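Local coordinates for thioredoxin domain-containing protein (Aeropyrum pernix, PDB 3HA9), which is of unknown function but has a thioredoxin fold and probably acts as a thiol-disulfide oxidoreductase, perhaps with an antioxidant role, at residues Ile41-Ala46 and Arg102-Asn107; Val53-Leu58 and Asp132-Met137; Arg61-Tyr66 and Tyr108-Trp113. All blocks are in the same frame, centred on the assembly; numbering follows the deposited sequence.

Contact 1: Ile41-Ala46 and Arg102-Asn107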
loop_
_atom_site.group_PDB
_atom_site.type_symbol
_atom_site.label_atom_id
_atom_site.label_comp_id
_atom_site.label_asym_id
_atom_site.label_seq_id
_atom_site.Cartn_x
_atom_site.Cartn_y
_atom_site.Cartn_z
ATOM N N ILE A 41 6.678 -0.161 1.290
ATOM C CA ILE A 41 5.569 -0.901 1.877
ATOM C C ILE A 41 4.233 -0.256 1.498
ATOM O O ILE A 41 3.974 0.887 1.876
ATOM C CB ILE A 41 5.705 -0.990 3.435
ATOM C CG1 ILE A 41 7.061 -1.615 3.816
ATOM C CG2 ILE A 41 4.486 -1.731 4.028
ATOM C CD1 ILE A 41 7.276 -1.805 5.315
ATOM N N LEU A 42 3.404 -0.986 0.741
ATOM C CA LEU A 42 2.048 -0.541 0.443
ATOM C C LEU A 42 1.142 -1.093 1.531
ATOM O O LEU A 42 1.061 -2.303 1.717
ATOM C CB LEU A 42 1.579 -1.031 -0.940
ATOM C CG LEU A 42 2.477 -0.715 -2.135
ATOM C CD1 LEU A 42 1.746 -1.112 -3.436
ATOM C CD2 LEU A 42 2.823 0.762 -2.165
ATOM N N TRP A 43 0.502 -0.208 2.287
ATOM C CA TRP A 43 -0.352 -0.656 3.369
ATOM C C TRP A 43 -1.796 -0.299 3.022
ATOM O O TRP A 43 -2.161 0.879 3.055
ATOM C CB TRP A 43 0.065 0.025 4.672
ATOM C CG TRP A 43 -0.814 -0.371 5.833
ATOM C CD1 TRP A 43 -1.462 -1.562 6.004
ATOM C CD2 TRP A 43 -1.135 0.431 6.963
ATOM N NE1 TRP A 43 -2.178 -1.548 7.176
ATOM C CE2 TRP A 43 -1.994 -0.333 7.786
ATOM C CE3 TRP A 43 -0.802 1.738 7.354
ATOM C CZ2 TRP A 43 -2.521 0.159 8.997
ATOM C CZ3 TRP A 43 -1.329 2.234 8.579
ATOM C CH2 TRP A 43 -2.171 1.432 9.383
ATOM N N PHE A 44 -2.592 -1.324 2.690
ATOM C CA PHE A 44 -4.005 -1.126 2.321
ATOM C C PHE A 44 -4.819 -1.179 3.590
ATOM O O PHE A 44 -4.763 -2.170 4.314
ATOM C CB PHE A 44 -4.449 -2.225 1.355
ATOM C CG PHE A 44 -3.806 -2.116 -0.001
ATOM C CD1 PHE A 44 -4.469 -1.429 -1.027
ATOM C CD2 PHE A 44 -2.524 -2.649 -0.245
ATOM C CE1 PHE A 44 -3.883 -1.298 -2.290
ATOM C CE2 PHE A 44 -1.922 -2.523 -1.512
ATOM C CZ PHE A 44 -2.582 -1.851 -2.517
ATOM N N MET A 45 -5.546 -0.097 3.867
ATOM C CA MET A 45 -6.180 0.060 5.184
ATOM C C MET A 45 -7.460 0.887 5.113
ATOM O O MET A 45 -7.877 1.307 4.031
ATOM C CB MET A 45 -5.172 0.613 6.216
ATOM C CG MET A 45 -4.340 1.846 5.769
ATOM S SD MET A 45 -5.261 3.394 5.555
ATOM C CE MET A 45 -5.550 3.810 7.262
ATOM N N ALA A 46 -8.089 1.078 6.269
ATOM C CA ALA A 46 -9.274 1.934 6.417
ATOM C C ALA A 46 -9.195 2.531 7.800
ATOM O O ALA A 46 -8.659 1.894 8.725
ATOM C CB ALA A 46 -10.563 1.103 6.254
ATOM N N ARG A 102 -6.646 11.323 7.560
ATOM C CA ARG A 102 -5.584 12.161 8.141
ATOM C C ARG A 102 -5.496 12.039 9.643
ATOM O O ARG A 102 -4.393 11.937 10.193
ATOM C CB ARG A 102 -5.788 13.631 7.768
ATOM C CG ARG A 102 -5.465 13.929 6.322
ATOM C CD ARG A 102 -5.621 15.427 6.021
ATOM N NE ARG A 102 -5.671 15.733 4.586
ATOM C CZ ARG A 102 -4.618 15.795 3.772
ATOM N NH1 ARG A 102 -3.390 15.558 4.214
ATOM N NH2 ARG A 102 -4.788 16.121 2.498
ATOM N N LYS A 103 -6.660 12.038 10.293
ATOM C CA LYS A 103 -6.719 11.969 11.741
ATOM C C LYS A 103 -6.172 10.639 12.262
ATOM O O LYS A 103 -5.480 10.609 13.270
ATOM C CB LYS A 103 -8.159 12.199 12.232
ATOM C CG LYS A 103 -8.336 12.178 13.749
ATOM C CD LYS A 103 -7.546 13.286 14.399
ATOM C CE LYS A 103 -8.084 13.658 15.760
ATOM N NZ LYS A 103 -7.652 15.033 16.083
ATOM N N PHE A 104 -6.496 9.558 11.563
ATOM C CA PHE A 104 -5.998 8.234 11.930
ATOM C C PHE A 104 -4.483 8.219 11.850
ATOM O O PHE A 104 -3.785 7.779 12.793
ATOM C CB PHE A 104 -6.612 7.141 11.032
ATOM C CG PHE A 104 -6.037 5.789 11.270
ATOM C CD1 PHE A 104 -6.590 4.944 12.223
ATOM C CD2 PHE A 104 -4.900 5.364 10.567
ATOM C CE1 PHE A 104 -6.023 3.677 12.469
ATOM C CE2 PHE A 104 -4.332 4.105 10.811
ATOM C CZ PHE A 104 -4.901 3.262 11.762
ATOM N N ILE A 105 -3.950 8.709 10.735
ATOM C CA ILE A 105 -2.499 8.733 10.549
ATOM C C ILE A 105 -1.812 9.684 11.540
ATOM O O ILE A 105 -0.720 9.362 12.060
ATOM C CB ILE A 105 -2.116 9.038 9.061
ATOM C CG1 ILE A 105 -2.676 7.947 8.144
ATOM C CG2 ILE A 105 -0.580 9.213 8.895
ATOM C CD1 ILE A 105 -2.070 6.524 8.357
ATOM N N ALA A 106 -2.447 10.813 11.851
ATOM C CA ALA A 106 -1.873 11.740 12.845
ATOM C C ALA A 106 -1.847 11.101 14.230
ATOM O O ALA A 106 -0.871 11.276 14.976
ATOM C CB ALA A 106 -2.640 13.045 12.882
ATOM N N ASN A 107 -2.906 10.367 14.560
ATOM C CA ASN A 107 -3.019 9.719 15.870
ATOM C C ASN A 107 -2.092 8.537 16.064
ATOM O O ASN A 107 -1.548 8.348 17.168
ATOM C CB ASN A 107 -4.453 9.220 16.117
ATOM C CG ASN A 107 -5.372 10.297 16.637
ATOM O OD1 ASN A 107 -6.601 10.210 16.467
ATOM N ND2 ASN A 107 -4.809 11.303 17.280
#
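Phe104 and Ile105 of helix 98-108 meet Trp43 and Met45 of strand 39-45 side chain to side chain, a compact example of how a helix packs on a sheet through large apolar side chains while the backbones stay well apart. The axes of the short segments approach no closer than 12.9 Å, and the side chains span that interval. Trp43 sends its indole straight across: CG is anti to the backbone N (chi1 178°), which carries the six-membered ring out to the helix, where CH2 stands 3.7 Å from Phe104 CE2. The tryptophan atom arrives at the edge of the phenyl ring, near its plane, while the phenyl meets the indole obliquely. Phe104 comes from the opposite direction, likewise with CG anti to its N. Met45 takes a different route. Its CG sits between the backbone N and the carbonyl carbon (chi1 48°), and the chain bends again at both following torsions. This curl lays Met45 CG 3.6 Å above the centre of the Trp43 ring and brings Met45 CE to 3.7 Å from Phe104 CD2, so one flexible side chain touches both aromatics. Ile105 completes the group with CD1, which lies in plane at the edge of the Phe104 ring and 4.4 Å from Trp43 CZ3. The opposite end of the indole is anchored by a hydrogen bond from NE1 to Asp132 OD1, and both Trp43 and Met45 also touch Cys52, which forms the disulfide with Cys49. Contact 1 is thus purely apolar: carbon meets carbon between buried residues, the single polar atom of the indole is satisfied by Asp132, and dispersion and the exclusion of water probably hold helix 98-108 to the central strand beside the Cys49-Cys52 disulfide.

Contact 2: Val53-Leu58 and Asp132-Met137; sequences VYMADL and DYIVIM
Met55 rests on Asp132 and Ile134 where helix 52-65, which the thioredoxin-type CxxC (Cys49 to Cys52) leads into, packs against strand 133-138 of the central sheet, a helix-on-sheet layer of the thioredoxin fold. The backbones are nearest at Met55 and Asp132, with 7.7 Å between their CA atoms. Along 132-137, Asp132 comes first. Its carboxylate crosses the methionine side chain at a slant, OD1 lying 3.5 Å from Met55 CG and OD2 3.6 Å from Met55 CB, so the two oxygens touch aliphatic carbon here and find their polar partners nearby. With OD1 already engaged by the indole of Trp43, OD2 is hydrogen-bonded to the hydroxyl of Ser51, which lies within the CxxC. Held at both oxygens, the buried carboxylate is fixed in its rotation, and Asp132 also touches Cys49, so it is part of the immediate surroundings of the disulfide. Tyr133 turns its side chain to the other face of the sheet, against Ala146 and Thr148 of strand 143-148. Ile134 returns to the helix side and packs on Trp43 as well. Met55 reaches it by leaving its backbone with CG anti to N (chi1 -172°) and then bending at chi2 and chi3. The sulfur rather than the terminal methyl makes the approach, Met55 SD stopping 4.2 Å from Ile134 CG1.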
loop_
_atom_site.group_PDB
_atom_site.type_symbol
_atom_site.label_atom_id
_atom_site.label_comp_id
_atom_site.label_asym_id
_atom_site.label_seq_id
_atom_site.Cartn_x
_atom_site.Cartn_y
_atom_site.Cartn_z
ATOM N N VAL A 53 -4.786 -0.063 13.912
ATOM C CA VAL A 53 -4.092 0.686 14.960
ATOM C C VAL A 53 -2.797 -0.033 15.362
ATOM O O VAL A 53 -1.729 0.608 15.496
ATOM C CB VAL A 53 -5.015 0.958 16.185
ATOM C CG1 VAL A 53 -4.242 1.630 17.316
ATOM C CG2 VAL A 53 -6.204 1.843 15.752
ATOM N N TYR A 54 -2.892 -1.348 15.574
ATOM C CA TYR A 54 -1.697 -2.134 15.884
ATOM C C TYR A 54 -0.723 -2.143 14.691
ATOM O O TYR A 54 0.493 -2.000 14.872
ATOM C CB TYR A 54 -2.045 -3.572 16.323
ATOM C CG TYR A 54 -0.812 -4.434 16.464
ATOM C CD1 TYR A 54 0.119 -4.181 17.475
ATOM C CD2 TYR A 54 -0.547 -5.478 15.566
ATOM C CE1 TYR A 54 1.274 -4.947 17.597
ATOM C CE2 TYR A 54 0.602 -6.250 15.686
ATOM C CZ TYR A 54 1.508 -5.981 16.707
ATOM O OH TYR A 54 2.656 -6.730 16.845
ATOM N N MET A 55 -1.239 -2.331 13.472
ATOM C CA MET A 55 -0.338 -2.277 12.302
ATOM C C MET A 55 0.388 -0.933 12.211
ATOM O O MET A 55 1.569 -0.878 11.873
ATOM C CB MET A 55 -1.080 -2.580 10.974
ATOM C CG MET A 55 -0.132 -2.720 9.762
ATOM S SD MET A 55 1.228 -3.932 9.912
ATOM C CE MET A 55 0.263 -5.377 10.134
ATOM N N ALA A 56 -0.310 0.160 12.519
ATOM C CA ALA A 56 0.322 1.477 12.453
ATOM C C ALA A 56 1.479 1.546 13.456
ATOM O O ALA A 56 2.552 2.065 13.150
ATOM C CB ALA A 56 -0.698 2.588 12.716
ATOM N N ASP A 57 1.253 0.967 14.628
ATOM C CA ASP A 57 2.292 0.872 15.668
ATOM C C ASP A 57 3.561 0.191 15.128
ATOM O O ASP A 57 4.668 0.718 15.282
ATOM C CB ASP A 57 1.716 0.174 16.905
ATOM C CG ASP A 57 2.755 -0.045 18.009
ATOM O OD1 ASP A 57 2.758 0.736 18.986
ATOM O OD2 ASP A 57 3.556 -1.007 17.909
ATOM N N LEU A 58 3.382 -0.933 14.434
ATOM C CA LEU A 58 4.508 -1.671 13.854
ATOM C C LEU A 58 5.261 -0.899 12.788
ATOM O O LEU A 58 6.487 -0.862 12.801
ATOM C CB LEU A 58 4.060 -3.019 13.293
ATOM C CG LEU A 58 3.503 -4.022 14.288
ATOM C CD1 LEU A 58 3.480 -5.407 13.643
ATOM C CD2 LEU A 58 4.364 -4.036 15.561
ATOM N N ASP A 132 -6.565 -4.643 6.153
ATOM C CA ASP A 132 -5.271 -4.450 6.817
ATOM C C ASP A 132 -4.300 -5.378 6.104
ATOM O O ASP A 132 -3.965 -6.465 6.585
ATOM C CB ASP A 132 -5.371 -4.729 8.328
ATOM C CG ASP A 132 -4.108 -4.343 9.102
ATOM O OD1 ASP A 132 -3.093 -3.974 8.479
ATOM O OD2 ASP A 132 -4.109 -4.463 10.361
ATOM N N TYR A 133 -3.842 -4.932 4.941
ATOM C CA TYR A 133 -3.117 -5.807 4.027
ATOM C C TYR A 133 -1.847 -5.114 3.606
ATOM O O TYR A 133 -1.855 -3.926 3.319
ATOM C CB TYR A 133 -4.007 -6.114 2.799
ATOM C CG TYR A 133 -3.442 -7.149 1.832
ATOM C CD1 TYR A 133 -3.673 -8.514 2.029
ATOM C CD2 TYR A 133 -2.705 -6.750 0.708
ATOM C CE1 TYR A 133 -3.166 -9.453 1.140
ATOM C CE2 TYR A 133 -2.172 -7.696 -0.189
ATOM C CZ TYR A 133 -2.421 -9.039 0.039
ATOM O OH TYR A 133 -1.911 -9.979 -0.820
ATOM N N ILE A 134 -0.757 -5.874 3.560
ATOM C CA ILE A 134 0.581 -5.329 3.361
ATOM C C ILE A 134 1.189 -5.926 2.094
ATOM O O ILE A 134 1.124 -7.142 1.889
ATOM C CB ILE A 134 1.470 -5.685 4.600
ATOM C CG1 ILE A 134 1.074 -4.836 5.823
ATOM C CG2 ILE A 134 2.976 -5.579 4.281
ATOM C CD1 ILE A 134 1.546 -3.386 5.756
ATOM N N VAL A 135 1.715 -5.074 1.216
ATOM C CA VAL A 135 2.600 -5.521 0.119
ATOM C C VAL A 135 3.974 -4.876 0.305
ATOM O O VAL A 135 4.086 -3.646 0.362
ATOM C CB VAL A 135 2.036 -5.135 -1.267
ATOM C CG1 VAL A 135 2.954 -5.656 -2.399
ATOM C CG2 VAL A 135 0.638 -5.696 -1.431
ATOM N N ILE A 136 5.021 -5.696 0.391
ATOM C CA ILE A 136 6.390 -5.164 0.480
ATOM C C ILE A 136 7.120 -5.456 -0.824
ATOM O O ILE A 136 7.135 -6.605 -1.271
ATOM C CB ILE A 136 7.172 -5.768 1.656
ATOM C CG1 ILE A 136 6.399 -5.549 2.958
ATOM C CG2 ILE A 136 8.583 -5.145 1.738
ATOM C CD1 ILE A 136 6.995 -6.272 4.167
ATOM N N MET A 137 7.681 -4.407 -1.432
ATOM C CA MET A 137 8.398 -4.513 -2.708
ATOM C C MET A 137 9.775 -3.856 -2.604
ATOM O O MET A 137 9.971 -2.948 -1.801
ATOM C CB MET A 137 7.626 -3.787 -3.817
ATOM C CG MET A 137 6.559 -4.598 -4.528
ATOM S SD MET A 137 5.481 -3.543 -5.581
ATOM C CE MET A 137 6.247 -2.055 -5.400
#

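Contact 3: Arg61-Tyr66 and Tyr108-Trp113; sequences RLTEKY and YGDPSW
Thr63 and Asp110 bring their CA atoms to 8.3 Å where the last turns of helix 52-65 pass a type I turn from Asp110 to Trp113, just ahead of strand 114-117. The bond across the contact runs from Trp113 NE1 to Thr63 OG1, 3.2 Å long with an N-H...O angle of 157°, and the hydroxyl lies close to the indole plane at the ring edge. Thr63 keeps OG1 beside its own backbone N (chi1 -67°), from where the oxygen is also hydrogen-bonded to Leu59 O one turn earlier; CG2 then faces the loop, 4.1 Å from Ser112 OG. The loop is braced internally. Asp110 OD2 accepts the backbone N of Ser112 at 3.0 Å, an Asx turn, and the Ser112 hydroxyl at 2.9 Å, the two donors coming from opposite faces of the carboxylate plane. Asp110 CB lies 3.3 Å above the Trp113 ring, which also packs on Leu59 of the helix and Val71 of strand 69-75. With a leucine in place of Trp113, the indole N-H is gone and Thr63 OG1 would probably lose its donor from the loop, while a gap would be likely to open against Leu59 and Val71. The chemistry implies a division of labour: one hydroxyl, bonded both to its own helix and to an indole, links the helix to a loop that Asp110 helps to brace.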
loop_
_atom_site.group_PDB
_atom_site.type_symbol
_atom_site.label_atom_id
_atom_site.label_comp_id
_atom_site.label_asym_id
_atom_site.label_seq_id
_atom_site.Cartn_x
_atom_site.Cartn_y
_atom_site.Cartn_z
ATOM N N ARG A 61 7.533 1.909 14.178
ATOM C CA ARG A 61 8.787 1.425 14.726
ATOM C C ARG A 61 9.729 1.019 13.616
ATOM O O ARG A 61 10.916 1.329 13.680
ATOM C CB ARG A 61 8.537 0.268 15.692
ATOM C CG ARG A 61 7.908 0.746 16.984
ATOM C CD ARG A 61 6.985 -0.297 17.569
ATOM N NE ARG A 61 7.726 -1.449 18.068
ATOM C CZ ARG A 61 7.153 -2.512 18.616
ATOM N NH1 ARG A 61 5.834 -2.567 18.742
ATOM N NH2 ARG A 61 7.901 -3.518 19.032
ATOM N N LEU A 62 9.203 0.363 12.578
ATOM C CA LEU A 62 10.056 -0.071 11.472
ATOM C C LEU A 62 10.593 1.128 10.692
ATOM O O LEU A 62 11.749 1.124 10.262
ATOM C CB LEU A 62 9.313 -1.061 10.563
ATOM C CG LEU A 62 9.059 -2.414 11.243
ATOM C CD1 LEU A 62 7.968 -3.193 10.538
ATOM C CD2 LEU A 62 10.344 -3.226 11.311
ATOM N N THR A 63 9.758 2.158 10.543
ATOM C CA THR A 63 10.163 3.419 9.915
ATOM C C THR A 63 11.325 4.064 10.669
ATOM O O THR A 63 12.307 4.511 10.053
ATOM C CB THR A 63 8.977 4.410 9.845
ATOM O OG1 THR A 63 7.994 3.900 8.938
ATOM C CG2 THR A 63 9.436 5.786 9.358
ATOM N N GLU A 64 11.207 4.110 11.993
ATOM C CA GLU A 64 12.244 4.711 12.841
ATOM C C GLU A 64 13.532 3.887 12.811
ATOM O O GLU A 64 14.633 4.454 12.779
ATOM C CB GLU A 64 11.746 4.890 14.277
ATOM C CG GLU A 64 12.318 6.134 14.987
ATOM C CD GLU A 64 13.390 5.818 16.018
ATOM O OE1 GLU A 64 14.488 5.342 15.649
ATOM O OE2 GLU A 64 13.146 6.073 17.213
ATOM N N LYS A 65 13.386 2.562 12.798
ATOM C CA LYS A 65 14.528 1.632 12.788
ATOM C C LYS A 65 15.260 1.578 11.440
ATOM O O LYS A 65 16.502 1.576 11.402
ATOM C CB LYS A 65 14.067 0.224 13.201
ATOM C CG LYS A 65 15.182 -0.808 13.370
ATOM C CD LYS A 65 14.637 -2.132 13.916
ATOM C CE LYS A 65 15.762 -3.141 14.137
ATOM N NZ LYS A 65 15.289 -4.392 14.800
ATOM N N TYR A 66 14.496 1.533 10.346
ATOM C CA TYR A 66 15.064 1.420 8.998
ATOM C C TYR A 66 14.736 2.623 8.123
ATOM O O TYR A 66 13.621 2.732 7.597
ATOM C CB TYR A 66 14.555 0.156 8.301
ATOM C CG TYR A 66 14.863 -1.123 9.041
ATOM C CD1 TYR A 66 16.136 -1.695 8.979
ATOM C CD2 TYR A 66 13.888 -1.768 9.796
ATOM C CE1 TYR A 66 16.426 -2.871 9.661
ATOM C CE2 TYR A 66 14.169 -2.954 10.476
ATOM C CZ TYR A 66 15.436 -3.495 10.404
ATOM O OH TYR A 66 15.728 -4.662 11.077
ATOM N N TYR A 108 -1.936 7.712 15.030
ATOM C CA TYR A 108 -1.274 6.407 15.210
ATOM C C TYR A 108 -0.092 6.145 14.304
ATOM O O TYR A 108 0.735 5.274 14.583
ATOM C CB TYR A 108 -2.284 5.270 15.048
ATOM C CG TYR A 108 -3.494 5.425 15.930
ATOM C CD1 TYR A 108 -3.384 5.324 17.312
ATOM C CD2 TYR A 108 -4.758 5.661 15.380
ATOM C CE1 TYR A 108 -4.491 5.463 18.134
ATOM C CE2 TYR A 108 -5.871 5.805 16.198
ATOM C CZ TYR A 108 -5.722 5.712 17.578
ATOM O OH TYR A 108 -6.810 5.828 18.409
ATOM N N GLY A 109 -0.017 6.892 13.211
ATOM C CA GLY A 109 1.009 6.657 12.191
ATOM C C GLY A 109 2.104 7.705 12.218
ATOM O O GLY A 109 2.423 8.258 13.282
ATOM N N ASP A 110 2.697 7.963 11.051
ATOM C CA ASP A 110 3.936 8.771 10.968
ATOM C C ASP A 110 3.835 9.859 9.916
ATOM O O ASP A 110 3.252 9.639 8.827
ATOM C CB ASP A 110 5.175 7.880 10.742
ATOM C CG ASP A 110 6.502 8.621 10.969
ATOM O OD1 ASP A 110 7.069 8.461 12.074
ATOM O OD2 ASP A 110 6.954 9.367 10.061
ATOM N N PRO A 111 4.389 11.053 10.239
ATOM C CA PRO A 111 4.246 12.224 9.371
ATOM C C PRO A 111 4.997 12.131 8.041
ATOM O O PRO A 111 4.621 12.806 7.081
ATOM C CB PRO A 111 4.774 13.387 10.232
ATOM C CG PRO A 111 5.348 12.771 11.488
ATOM C CD PRO A 111 4.718 11.430 11.629
ATOM N N SER A 112 6.030 11.297 7.990
ATOM C CA SER A 112 6.806 11.105 6.778
ATOM C C SER A 112 6.099 10.242 5.713
ATOM O O SER A 112 6.518 10.231 4.556
ATOM C CB SER A 112 8.188 10.510 7.099
ATOM O OG SER A 112 8.102 9.123 7.381
ATOM N N TRP A 113 5.042 9.522 6.088
ATOM C CA TRP A 113 4.388 8.589 5.151
ATOM C C TRP A 113 3.639 9.270 4.028
ATOM O O TRP A 113 3.036 10.313 4.216
ATOM C CB TRP A 113 3.400 7.686 5.883
ATOM C CG TRP A 113 3.991 6.816 6.903
ATOM C CD1 TRP A 113 5.326 6.584 7.127
ATOM C CD2 TRP A 113 3.284 6.010 7.838
ATOM N NE1 TRP A 113 5.485 5.692 8.155
ATOM C CE2 TRP A 113 4.249 5.317 8.608
ATOM C CE3 TRP A 113 1.917 5.804 8.112
ATOM C CZ2 TRP A 113 3.901 4.446 9.630
ATOM C CZ3 TRP A 113 1.571 4.923 9.139
ATOM C CH2 TRP A 113 2.558 4.254 9.880
#

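Overall arrangement
The three contacts share one thioredoxin fold and meet on one side of its central sheet. Contact 1 and contact 2 have centres about 9 Å apart and use neighbouring antiparallel strands, 39-45 and 133-138; contact 3 lies about 11 Å from each. Helix 52-65, which follows the CxxC, serves contacts 2 and 3, and helix 98-108 of contact 1 runs directly into the loop of contact 3. Along the chain all first segments precede all second ones. Contact 1 therefore alternates with the other two, whereas contact 3 falls within the span of contact 2. Trp43 and Trp113 touch where contacts 1 and 3 join, so regions far apart in sequence form one packed layer with that helix.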